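Local structure of HNH endonuclease (Geobacillus virus E2, 5H0M) at residues A[50-55]-A[95-100]; A[58-63]-A[103-108]; A[66-71]-A[89-94]; A[80-85]-A[118-123]. The protein probably nicks DNA as an HNH endonuclease of a thermophilic bacteriophage, and carries a bound zinc ion. All coordinates share one frame; numbering follows the deposited sequence.

In the fold
Interactions 1, 2 and 3 follow one another along consecutive helices, 41-55 and then 59-71, and join them to the strand 90-93 and the long loop after it. Interactions 1 and 2 have centres 11 Å apart and touch through Phe55, Trp61, Leu97 and Arg104; interactions 2 and 3, 9 Å apart, share helix 59-71. Interaction 4 lies across the centre of the chain from interactions 1 and 2, beside the four-cysteine zinc, and touches interaction 3 through Lys121 and His118 of helix 115-129. Strands 90-93 and 110-113 with helix 115-129 are consistent with the ββα-metal core of HNH nucleases.

Interaction 1 (A[50-55]-A[95-100]); sequences QQARAF and TPLLVD
Ala52, on the inward face of helix 41-55, sets its methyl group against two consecutive leucines of the loop 95-100. Its CB lies 3.7 Å from Leu98 CD2 and 3.8 Å from Leu97 CD2, and the alpha carbons of Ala52 and Leu98, 6.8 Å apart, are the nearest such pair across the segments. Leu98 meets the helix through one branch of its isobutyl group and forms the exposed margin of the contact, whereas Leu97 is buried.

One turn further on, Phe55 completes the apolar surface. Its CG is anti to the backbone N (chi1 176°), which swings the ring out beside the loop. There Leu97 CD2 touches Phe55 CD2 at 3.7 Å, while Leu97 CD1 rides over one ring face, displaced toward the rim. The two methyls of Leu97 thus divide the work: CD2 bridges Ala52 and the ring, and CD1 covers part of the ring face. No hydrogen bond joins the segments, so their union is wholly apolar. The loop keeps its shape through bonds of its own, Pro96 O accepting from Val99 N at 2.9 Å and from Asp100 N at 3.1 Å.

Beyond these residues, Phe55 also meets the ring of Trp61 and the side chain of Arg104, and Leu97 packs on Tyr56. Pro96 and Val99 rest on Tyr129 of helix 115-129, so the loop following strand 90-93 lies between the C-terminal end of helix 41-55 and the last helix.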
# COMPACT_ATOMS: atom_id res chain seq x y z
N GLN A 50 -15.30 -1.19 -5.28
CA GLN A 50 -16.06 -0.80 -4.10
C GLN A 50 -15.49 -1.39 -2.81
O GLN A 50 -15.44 -0.72 -1.77
CB GLN A 50 -17.53 -1.19 -4.28
CG GLN A 50 -18.25 -0.35 -5.32
CD GLN A 50 -18.34 1.11 -4.94
OE1 GLN A 50 -17.74 1.97 -5.58
NE2 GLN A 50 -19.05 1.40 -3.85
N GLN A 51 -15.05 -2.64 -2.89
CA GLN A 51 -14.44 -3.34 -1.77
C GLN A 51 -13.13 -2.65 -1.37
O GLN A 51 -12.86 -2.47 -0.18
CB GLN A 51 -14.19 -4.80 -2.17
CG GLN A 51 -13.62 -5.71 -1.12
CD GLN A 51 -13.38 -7.11 -1.67
OE1 GLN A 51 -12.64 -7.30 -2.64
NE2 GLN A 51 -14.01 -8.11 -1.05
N ALA A 52 -12.33 -2.26 -2.35
CA ALA A 52 -11.07 -1.58 -2.08
C ALA A 52 -11.31 -0.21 -1.45
O ALA A 52 -10.65 0.17 -0.48
CB ALA A 52 -10.23 -1.48 -3.35
N ARG A 53 -12.28 0.54 -1.97
CA ARG A 53 -12.63 1.83 -1.38
C ARG A 53 -12.99 1.68 0.09
O ARG A 53 -12.50 2.42 0.94
CB ARG A 53 -13.80 2.47 -2.10
CG ARG A 53 -13.52 2.99 -3.49
CD ARG A 53 -14.84 3.45 -4.06
NE ARG A 53 -14.77 3.87 -5.45
CZ ARG A 53 -14.72 5.14 -5.85
NH1 ARG A 53 -14.68 6.13 -4.96
NH2 ARG A 53 -14.71 5.42 -7.14
N ALA A 54 -13.83 0.69 0.39
CA ALA A 54 -14.30 0.45 1.75
C ALA A 54 -13.17 0.03 2.67
O ALA A 54 -13.15 0.37 3.85
CB ALA A 54 -15.40 -0.60 1.76
N PHE A 55 -12.20 -0.69 2.11
CA PHE A 55 -11.08 -1.18 2.91
C PHE A 55 -10.33 -0.05 3.63
O PHE A 55 -9.97 -0.17 4.80
CB PHE A 55 -10.12 -1.97 2.03
CG PHE A 55 -8.88 -2.43 2.75
CD1 PHE A 55 -8.95 -3.50 3.62
CD2 PHE A 55 -7.68 -1.77 2.59
CE1 PHE A 55 -7.82 -3.93 4.31
CE2 PHE A 55 -6.55 -2.19 3.27
CZ PHE A 55 -6.62 -3.27 4.12
N THR A 95 2.48 -5.55 -3.25
CA THR A 95 1.52 -6.02 -4.25
C THR A 95 0.26 -5.20 -4.05
O THR A 95 -0.33 -5.24 -2.97
CB THR A 95 1.22 -7.50 -4.07
OG1 THR A 95 2.44 -8.25 -4.16
CG2 THR A 95 0.25 -7.99 -5.13
N PRO A 96 -0.14 -4.43 -5.06
CA PRO A 96 -1.26 -3.50 -4.83
C PRO A 96 -2.53 -4.19 -4.36
O PRO A 96 -2.80 -5.35 -4.69
CB PRO A 96 -1.46 -2.86 -6.20
CG PRO A 96 -0.12 -2.93 -6.85
CD PRO A 96 0.48 -4.23 -6.38
N LEU A 97 -3.32 -3.45 -3.58
CA LEU A 97 -4.57 -3.95 -3.07
C LEU A 97 -5.49 -4.52 -4.14
O LEU A 97 -6.10 -5.57 -3.95
CB LEU A 97 -5.28 -2.81 -2.32
CG LEU A 97 -6.59 -3.17 -1.63
CD1 LEU A 97 -6.36 -4.16 -0.51
CD2 LEU A 97 -7.23 -1.89 -1.11
N LEU A 98 -5.57 -3.82 -5.27
CA LEU A 98 -6.45 -4.22 -6.37
C LEU A 98 -5.89 -5.37 -7.18
O LEU A 98 -6.59 -5.95 -8.01
CB LEU A 98 -6.75 -3.01 -7.25
CG LEU A 98 -7.73 -1.99 -6.66
CD1 LEU A 98 -7.67 -0.66 -7.40
CD2 LEU A 98 -9.14 -2.56 -6.68
N VAL A 99 -4.62 -5.69 -6.96
CA VAL A 99 -3.97 -6.84 -7.62
C VAL A 99 -4.15 -8.13 -6.82
O VAL A 99 -4.37 -9.20 -7.39
CB VAL A 99 -2.49 -6.53 -7.89
CG1 VAL A 99 -1.72 -7.77 -8.34
CG2 VAL A 99 -2.36 -5.43 -8.93
N ASP A 100 -4.03 -8.05 -5.49
CA ASP A 100 -4.22 -9.23 -4.64
C ASP A 100 -4.89 -8.86 -3.32
O ASP A 100 -4.25 -8.45 -2.35
CB ASP A 100 -2.90 -9.94 -4.38
CG ASP A 100 -3.09 -11.32 -3.77
OD1 ASP A 100 -4.19 -11.60 -3.21
OD2 ASP A 100 -2.14 -12.15 -3.85

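Interaction 2 (A[58-63]-A[103-108]); sequences SREWER and KRLDMD
Leu105 lays its two methyls against the first turn of helix 59-71, where they overlap Glu60. Its CD1 lies 3.8 Å from Glu60 CB, and CD2 is 3.7 Å from Glu60 O, so the isobutyl end straddles both the aliphatic base of the glutamate and its backbone. With CG anti to the carbonyl carbon (chi1 -70°), the leucine brings its tip closer to the helix than its CB direction alone would suggest. CD2 also comes within 4.0 Å of Trp61 N.

The carboxylate of Glu60 leads away from this apolar patch. Its chain bends at chi2, and OE2 forms a salt bridge with Arg59 NE at 3.1 Å; the donor stands well above the carboxylate plane, while OE2 lies near the plane of the guanidinium. Ser58, at the N-cap, closes the first turn of the helix: its OG accepts from Trp61 N at 3.0 Å and is also bonded to Phe55 O. The indole reaches the loop more loosely, CZ3 standing 4.4 Å from Arg104 O in an oblique approach. That same carbonyl takes a hydrogen bond from His93 NE2.

Lys103 to Asp106 form a type I turn that presents Arg104 and Leu105. The turn packs against the corner where helix 41-55 ends and helix 59-71 begins, with Leu105 also touching Phe55 and Thr64, and the bond to His93 ties it to strand 90-93.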
# COMPACT_ATOMS: atom_id res chain seq x y z
N SER A 58 -11.72 0.95 6.85
CA SER A 58 -11.96 -0.12 7.80
C SER A 58 -11.14 0.02 9.07
O SER A 58 -10.03 0.55 9.06
CB SER A 58 -11.68 -1.50 7.17
OG SER A 58 -10.28 -1.72 7.01
N ARG A 59 -11.69 -0.50 10.16
CA ARG A 59 -10.99 -0.56 11.43
C ARG A 59 -9.68 -1.36 11.30
O ARG A 59 -8.67 -1.00 11.89
CB ARG A 59 -11.89 -1.18 12.53
CG ARG A 59 -12.34 -2.62 12.29
CD ARG A 59 -13.30 -3.17 13.34
NE ARG A 59 -13.63 -4.57 13.06
CZ ARG A 59 -14.65 -5.25 13.58
NH1 ARG A 59 -15.49 -4.69 14.44
NH2 ARG A 59 -14.83 -6.53 13.24
N GLU A 60 -9.70 -2.43 10.51
CA GLU A 60 -8.54 -3.30 10.37
C GLU A 60 -7.41 -2.55 9.66
O GLU A 60 -6.27 -2.62 10.09
CB GLU A 60 -8.90 -4.57 9.61
CG GLU A 60 -9.88 -5.49 10.35
CD GLU A 60 -11.36 -5.19 10.09
OE1 GLU A 60 -11.70 -4.25 9.36
OE2 GLU A 60 -12.19 -5.94 10.63
N TRP A 61 -7.74 -1.82 8.60
CA TRP A 61 -6.72 -1.01 7.93
C TRP A 61 -6.20 0.07 8.87
O TRP A 61 -4.99 0.30 8.94
CB TRP A 61 -7.24 -0.39 6.64
CG TRP A 61 -6.26 0.57 6.02
CD1 TRP A 61 -6.44 1.89 5.82
CD2 TRP A 61 -4.93 0.27 5.55
NE1 TRP A 61 -5.32 2.46 5.26
CE2 TRP A 61 -4.39 1.48 5.06
CE3 TRP A 61 -4.15 -0.88 5.48
CZ2 TRP A 61 -3.12 1.56 4.53
CZ3 TRP A 61 -2.89 -0.81 4.95
CH2 TRP A 61 -2.39 0.41 4.48
N GLU A 62 -7.10 0.75 9.58
CA GLU A 62 -6.64 1.87 10.41
C GLU A 62 -5.59 1.39 11.42
O GLU A 62 -4.55 2.03 11.61
CB GLU A 62 -7.82 2.52 11.13
CG GLU A 62 -7.47 3.83 11.83
CD GLU A 62 -8.66 4.62 12.36
OE1 GLU A 62 -9.83 4.35 12.00
OE2 GLU A 62 -8.41 5.53 13.16
N ARG A 63 -5.86 0.24 12.03
CA ARG A 63 -4.98 -0.34 13.02
C ARG A 63 -3.68 -0.85 12.39
O ARG A 63 -2.60 -0.66 12.92
CB ARG A 63 -5.73 -1.48 13.69
CG ARG A 63 -5.03 -2.23 14.80
CD ARG A 63 -5.68 -3.60 14.90
NE ARG A 63 -7.15 -3.54 14.77
CZ ARG A 63 -7.91 -4.50 14.23
NH1 ARG A 63 -7.36 -5.60 13.75
NH2 ARG A 63 -9.24 -4.35 14.17
N LYS A 103 -3.77 -10.20 0.32
CA LYS A 103 -2.57 -9.69 0.99
C LYS A 103 -2.80 -8.29 1.59
O LYS A 103 -1.86 -7.64 2.01
CB LYS A 103 -1.38 -9.67 0.03
CG LYS A 103 -1.03 -11.04 -0.53
CD LYS A 103 0.30 -11.01 -1.26
CE LYS A 103 0.69 -12.41 -1.73
NZ LYS A 103 2.04 -12.47 -2.40
N ARG A 104 -4.05 -7.88 1.65
CA ARG A 104 -4.43 -6.52 2.06
C ARG A 104 -3.97 -6.09 3.45
O ARG A 104 -3.76 -4.90 3.68
CB ARG A 104 -5.94 -6.34 1.94
CG ARG A 104 -6.74 -7.22 2.88
CD ARG A 104 -8.21 -7.17 2.51
NE ARG A 104 -9.03 -7.97 3.41
CZ ARG A 104 -9.17 -9.28 3.34
NH1 ARG A 104 -8.55 -9.98 2.39
NH2 ARG A 104 -9.96 -9.92 4.21
N LEU A 105 -3.83 -7.03 4.38
CA LEU A 105 -3.46 -6.72 5.76
C LEU A 105 -2.15 -7.39 6.18
O LEU A 105 -1.78 -7.39 7.35
CB LEU A 105 -4.60 -7.12 6.70
CG LEU A 105 -5.85 -6.24 6.60
CD1 LEU A 105 -7.05 -6.93 7.22
CD2 LEU A 105 -5.63 -4.89 7.25
N ASP A 106 -1.40 -7.93 5.22
CA ASP A 106 -0.15 -8.62 5.53
C ASP A 106 0.97 -7.63 5.76
O ASP A 106 1.28 -6.84 4.87
CB ASP A 106 0.25 -9.53 4.38
CG ASP A 106 -0.63 -10.74 4.23
OD1 ASP A 106 -1.50 -11.01 5.08
OD2 ASP A 106 -0.41 -11.44 3.22
N MET A 107 1.59 -7.67 6.93
CA MET A 107 2.62 -6.67 7.22
C MET A 107 3.81 -6.77 6.28
O MET A 107 4.38 -5.74 5.92
CB MET A 107 3.01 -6.70 8.70
CG MET A 107 1.90 -6.06 9.53
SD MET A 107 2.31 -5.99 11.26
CE MET A 107 3.58 -4.74 11.21
N ASP A 108 4.14 -7.97 5.84
CA ASP A 108 5.22 -8.14 4.86
C ASP A 108 4.84 -7.69 3.46
O ASP A 108 5.68 -7.73 2.56
CB ASP A 108 5.77 -9.57 4.86
CG ASP A 108 4.79 -10.60 4.39
OD1 ASP A 108 3.60 -10.33 4.17
OD2 ASP A 108 5.22 -11.78 4.24

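Interaction 3 (A[66-71]-A[89-94]); sequences LAVLAK and VIVDHI
Val91 reaches from strand 90-93 toward helix 59-71, its CB acting as a fork whose two methyls go to two successive helix residues. From CB the CG1 branch, anti to the backbone N (chi1 176°), runs to Val68, meeting its CG1 at 3.9 Å and its CB at 4.1 Å. The other branch, CG2, enters the isobutyl end of Leu69: it lies 3.6 Å from Leu69 CG, with CD2 at 3.9 Å and CD1 at 4.1 Å. The valine methyl therefore presses on the branch point itself, and both leucine methyls stay within contact distance of it.

Val68 aims its CB at the strand. Leu69 starts from a less direct position, but its CG, beside the backbone N, carries the branched end closer. Both are buried, as is Val91, and the alpha carbons of Leu69 and Val91 are 7.2 Å apart. Val68 and Leu69 also touch Ser112 of strand 110-113, while Val91 packs on Trp61 and Arg65 earlier in the helix. The packing lays helix 59-71 against the two-stranded antiparallel sheet of 90-93 and 110-113. The strand is irregular at its start, where Val89 and Ile90 together face Leu113 in a classic beta bulge.

No polar bond crosses between the segments. The contact between them is made by three branched aliphatic side chains, so its cohesion rests on close van der Waals fit and on the exclusion of water.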
# COMPACT_ATOMS: atom_id res chain seq x y z
N LEU A 66 -1.17 1.81 11.36
CA LEU A 66 -0.45 2.31 12.51
C LEU A 66 0.62 1.32 12.96
O LEU A 66 1.71 1.73 13.34
CB LEU A 66 -1.40 2.59 13.67
CG LEU A 66 -2.34 3.79 13.51
CD1 LEU A 66 -3.38 3.80 14.63
CD2 LEU A 66 -1.58 5.11 13.46
N ALA A 67 0.32 0.03 12.90
CA ALA A 67 1.27 -0.99 13.29
C ALA A 67 2.50 -0.96 12.37
O ALA A 67 3.63 -1.13 12.82
CB ALA A 67 0.63 -2.37 13.27
N VAL A 68 2.27 -0.77 11.07
CA VAL A 68 3.38 -0.71 10.11
C VAL A 68 4.24 0.54 10.33
O VAL A 68 5.47 0.47 10.36
CB VAL A 68 2.85 -0.77 8.66
CG1 VAL A 68 3.96 -0.54 7.65
CG2 VAL A 68 2.19 -2.11 8.38
N LEU A 69 3.60 1.69 10.49
CA LEU A 69 4.36 2.92 10.73
C LEU A 69 5.18 2.79 12.00
O LEU A 69 6.34 3.19 12.03
CB LEU A 69 3.43 4.12 10.83
CG LEU A 69 2.85 4.58 9.49
CD1 LEU A 69 1.62 5.44 9.74
CD2 LEU A 69 3.89 5.31 8.67
N ALA A 70 4.59 2.21 13.03
CA ALA A 70 5.31 2.06 14.28
C ALA A 70 6.51 1.13 14.14
O ALA A 70 7.62 1.46 14.60
CB ALA A 70 4.38 1.54 15.37
N LYS A 71 6.30 -0.01 13.48
CA LYS A 71 7.38 -0.99 13.19
C LYS A 71 8.51 -0.33 12.41
O LYS A 71 9.68 -0.60 12.66
CB LYS A 71 6.82 -2.19 12.41
CG LYS A 71 7.87 -3.11 11.80
CD LYS A 71 7.24 -4.15 10.89
CE LYS A 71 6.91 -3.60 9.52
NZ LYS A 71 8.11 -3.44 8.64
N VAL A 89 5.07 9.26 4.98
CA VAL A 89 3.78 9.94 4.94
C VAL A 89 2.62 9.03 4.53
O VAL A 89 1.46 9.44 4.63
CB VAL A 89 3.79 11.16 4.00
CG1 VAL A 89 4.79 12.20 4.52
CG2 VAL A 89 4.09 10.78 2.56
N ILE A 90 2.92 7.81 4.11
CA ILE A 90 1.89 6.90 3.61
C ILE A 90 2.36 5.47 3.83
O ILE A 90 3.56 5.23 3.86
CB ILE A 90 1.58 7.21 2.13
CG1 ILE A 90 0.27 6.56 1.69
CG2 ILE A 90 2.74 6.84 1.24
CD1 ILE A 90 -0.27 7.15 0.41
N VAL A 91 1.42 4.56 4.01
CA VAL A 91 1.72 3.13 4.01
C VAL A 91 1.15 2.55 2.73
O VAL A 91 -0.06 2.71 2.47
CB VAL A 91 1.12 2.42 5.23
CG1 VAL A 91 1.35 0.92 5.18
CG2 VAL A 91 1.72 2.97 6.51
N ASP A 92 2.00 1.89 1.95
CA ASP A 92 1.61 1.34 0.64
C ASP A 92 1.72 -0.18 0.61
O ASP A 92 2.63 -0.77 1.20
CB ASP A 92 2.48 1.93 -0.48
CG ASP A 92 1.88 1.73 -1.89
OD1 ASP A 92 0.64 1.56 -2.04
OD2 ASP A 92 2.66 1.77 -2.86
N HIS A 93 0.79 -0.79 -0.12
CA HIS A 93 0.84 -2.22 -0.44
C HIS A 93 1.91 -2.49 -1.47
O HIS A 93 1.94 -1.83 -2.52
CB HIS A 93 -0.52 -2.67 -0.97
CG HIS A 93 -1.59 -2.68 0.07
ND1 HIS A 93 -2.27 -1.55 0.44
CD2 HIS A 93 -2.07 -3.68 0.84
CE1 HIS A 93 -3.14 -1.85 1.39
NE2 HIS A 93 -3.03 -3.13 1.66
N ILE A 94 2.75 -3.48 -1.21
CA ILE A 94 3.82 -3.83 -2.17
C ILE A 94 3.19 -4.44 -3.42
O ILE A 94 3.31 -3.89 -4.52
CB ILE A 94 4.86 -4.76 -1.56
CG1 ILE A 94 5.56 -4.10 -0.37
CG2 ILE A 94 5.84 -5.19 -2.65
CD1 ILE A 94 6.54 -5.00 0.34

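Interaction 4 (A[80-85]-A[118-123]); sequences LKEKKI and HNRKTA
The salt bridge between Glu82 and Arg120 is the whole direct contact. Arg120 approaches end-on, giving NH1 to Glu82 OE2 at 2.9 Å and NH2 to Glu82 OE1 at 3.0 Å, so each carboxylate oxygen receives its own nitrogen. Both oxygens lie near the guanidinium plane, yet the two flat groups are turned 51° apart: NH1 arrives on the syn side of OE2, whereas NH2 meets OE1 from above the carboxylate plane. The glutamate is extended beyond CG, and the arginine, bent at chi3 (58°), comes from the opposite direction.

Hydrogen bonds within each segment shape the two backbones. Glu82 follows helix 77-81, which ends in a Schellman motif with Lys83 at positive phi, its N bound to Leu80 O at 2.9 Å. In helix 115-129, His118 O accepts from Thr122 N and Thr122 OG1 on opposite faces of its plane. Lys121 NZ forms salt bridges with Asp92 and Asp125 and hydrogen-bonds His93 O and Ile94 O.

The nearest side-chain atom of Arg120 is about 5 Å from the zinc ion, held by Cys76, Cys79, Cys114 and Cys117. The bridge links the chain after Cys79 to helix 115-129 beside this four-cysteine site, found in many HNH nucleases.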
# COMPACT_ATOMS: atom_id res chain seq x y z
N LEU A 80 15.45 4.37 3.45
CA LEU A 80 16.36 3.72 4.40
C LEU A 80 17.29 2.73 3.69
O LEU A 80 18.49 2.66 3.97
CB LEU A 80 15.57 3.02 5.51
CG LEU A 80 16.36 2.56 6.74
CD1 LEU A 80 16.99 3.74 7.46
CD2 LEU A 80 15.43 1.79 7.67
N LYS A 81 16.74 1.96 2.76
CA LYS A 81 17.54 1.01 1.99
C LYS A 81 18.56 1.68 1.10
O LYS A 81 19.62 1.10 0.84
CB LYS A 81 16.65 0.07 1.22
CG LYS A 81 15.96 -0.86 2.20
CD LYS A 81 15.00 -1.86 1.59
CE LYS A 81 13.99 -2.32 2.64
NZ LYS A 81 13.30 -3.60 2.32
N GLU A 82 18.26 2.91 0.70
CA GLU A 82 19.18 3.76 -0.06
C GLU A 82 20.04 4.64 0.84
O GLU A 82 20.64 5.61 0.38
CB GLU A 82 18.38 4.63 -1.03
CG GLU A 82 17.67 3.80 -2.07
CD GLU A 82 16.84 4.65 -3.03
OE1 GLU A 82 16.09 5.52 -2.56
OE2 GLU A 82 16.95 4.43 -4.25
N LYS A 83 20.10 4.31 2.13
CA LYS A 83 20.93 5.03 3.10
C LYS A 83 20.56 6.50 3.28
O LYS A 83 21.41 7.39 3.36
CB LYS A 83 22.43 4.85 2.77
CG LYS A 83 22.84 3.39 2.71
CD LYS A 83 24.34 3.23 2.49
CE LYS A 83 24.77 1.78 2.61
NZ LYS A 83 26.25 1.62 2.45
N LYS A 84 19.25 6.75 3.37
CA LYS A 84 18.70 8.07 3.55
C LYS A 84 17.63 8.03 4.63
O LYS A 84 16.96 7.00 4.81
CB LYS A 84 18.08 8.57 2.23
CG LYS A 84 19.10 8.81 1.14
CD LYS A 84 18.48 8.84 -0.24
CE LYS A 84 17.52 10.00 -0.38
NZ LYS A 84 17.08 10.12 -1.80
N ILE A 85 17.48 9.14 5.33
CA ILE A 85 16.50 9.29 6.40
C ILE A 85 15.42 10.27 5.98
O ILE A 85 15.67 11.47 5.82
CB ILE A 85 17.16 9.78 7.71
CG1 ILE A 85 18.20 8.77 8.19
CG2 ILE A 85 16.11 10.03 8.77
CD1 ILE A 85 17.69 7.38 8.48
N HIS A 118 6.76 6.92 -2.92
CA HIS A 118 5.44 6.45 -3.35
C HIS A 118 5.22 6.75 -4.84
O HIS A 118 4.70 5.92 -5.59
CB HIS A 118 4.33 7.06 -2.52
CG HIS A 118 2.97 6.54 -2.87
ND1 HIS A 118 2.06 7.29 -3.58
CD2 HIS A 118 2.38 5.35 -2.63
CE1 HIS A 118 0.95 6.58 -3.75
NE2 HIS A 118 1.12 5.40 -3.18
N ASN A 119 5.64 7.94 -5.27
CA ASN A 119 5.54 8.31 -6.68
C ASN A 119 6.40 7.41 -7.56
O ASN A 119 5.96 6.94 -8.62
CB ASN A 119 5.96 9.77 -6.83
CG ASN A 119 5.78 10.28 -8.24
OD1 ASN A 119 4.65 10.46 -8.71
ND2 ASN A 119 6.89 10.51 -8.94
N ARG A 120 7.63 7.14 -7.13
CA ARG A 120 8.51 6.25 -7.86
C ARG A 120 7.89 4.86 -7.96
O ARG A 120 7.90 4.25 -9.02
CB ARG A 120 9.89 6.18 -7.20
CG ARG A 120 10.81 5.12 -7.78
CD ARG A 120 12.22 5.20 -7.27
NE ARG A 120 12.32 5.07 -5.82
CZ ARG A 120 13.46 5.05 -5.13
NH1 ARG A 120 14.63 5.15 -5.76
NH2 ARG A 120 13.44 4.93 -3.81
N LYS A 121 7.39 4.37 -6.83
CA LYS A 121 6.80 3.03 -6.79
C LYS A 121 5.58 2.94 -7.69
O LYS A 121 5.34 1.91 -8.32
CB LYS A 121 6.42 2.62 -5.37
CG LYS A 121 5.79 1.23 -5.29
CD LYS A 121 5.68 0.72 -3.88
CE LYS A 121 5.06 -0.67 -3.88
NZ LYS A 121 3.65 -0.71 -4.37
N THR A 122 4.81 4.01 -7.77
CA THR A 122 3.63 4.03 -8.65
C THR A 122 4.05 3.80 -10.10
O THR A 122 3.42 3.02 -10.82
CB THR A 122 2.85 5.33 -8.49
OG1 THR A 122 2.32 5.39 -7.17
CG2 THR A 122 1.70 5.43 -9.51
N ALA A 123 5.12 4.45 -10.53
CA ALA A 123 5.61 4.27 -11.90
C ALA A 123 6.14 2.86 -12.14
O ALA A 123 5.87 2.23 -13.16
CB ALA A 123 6.69 5.30 -12.19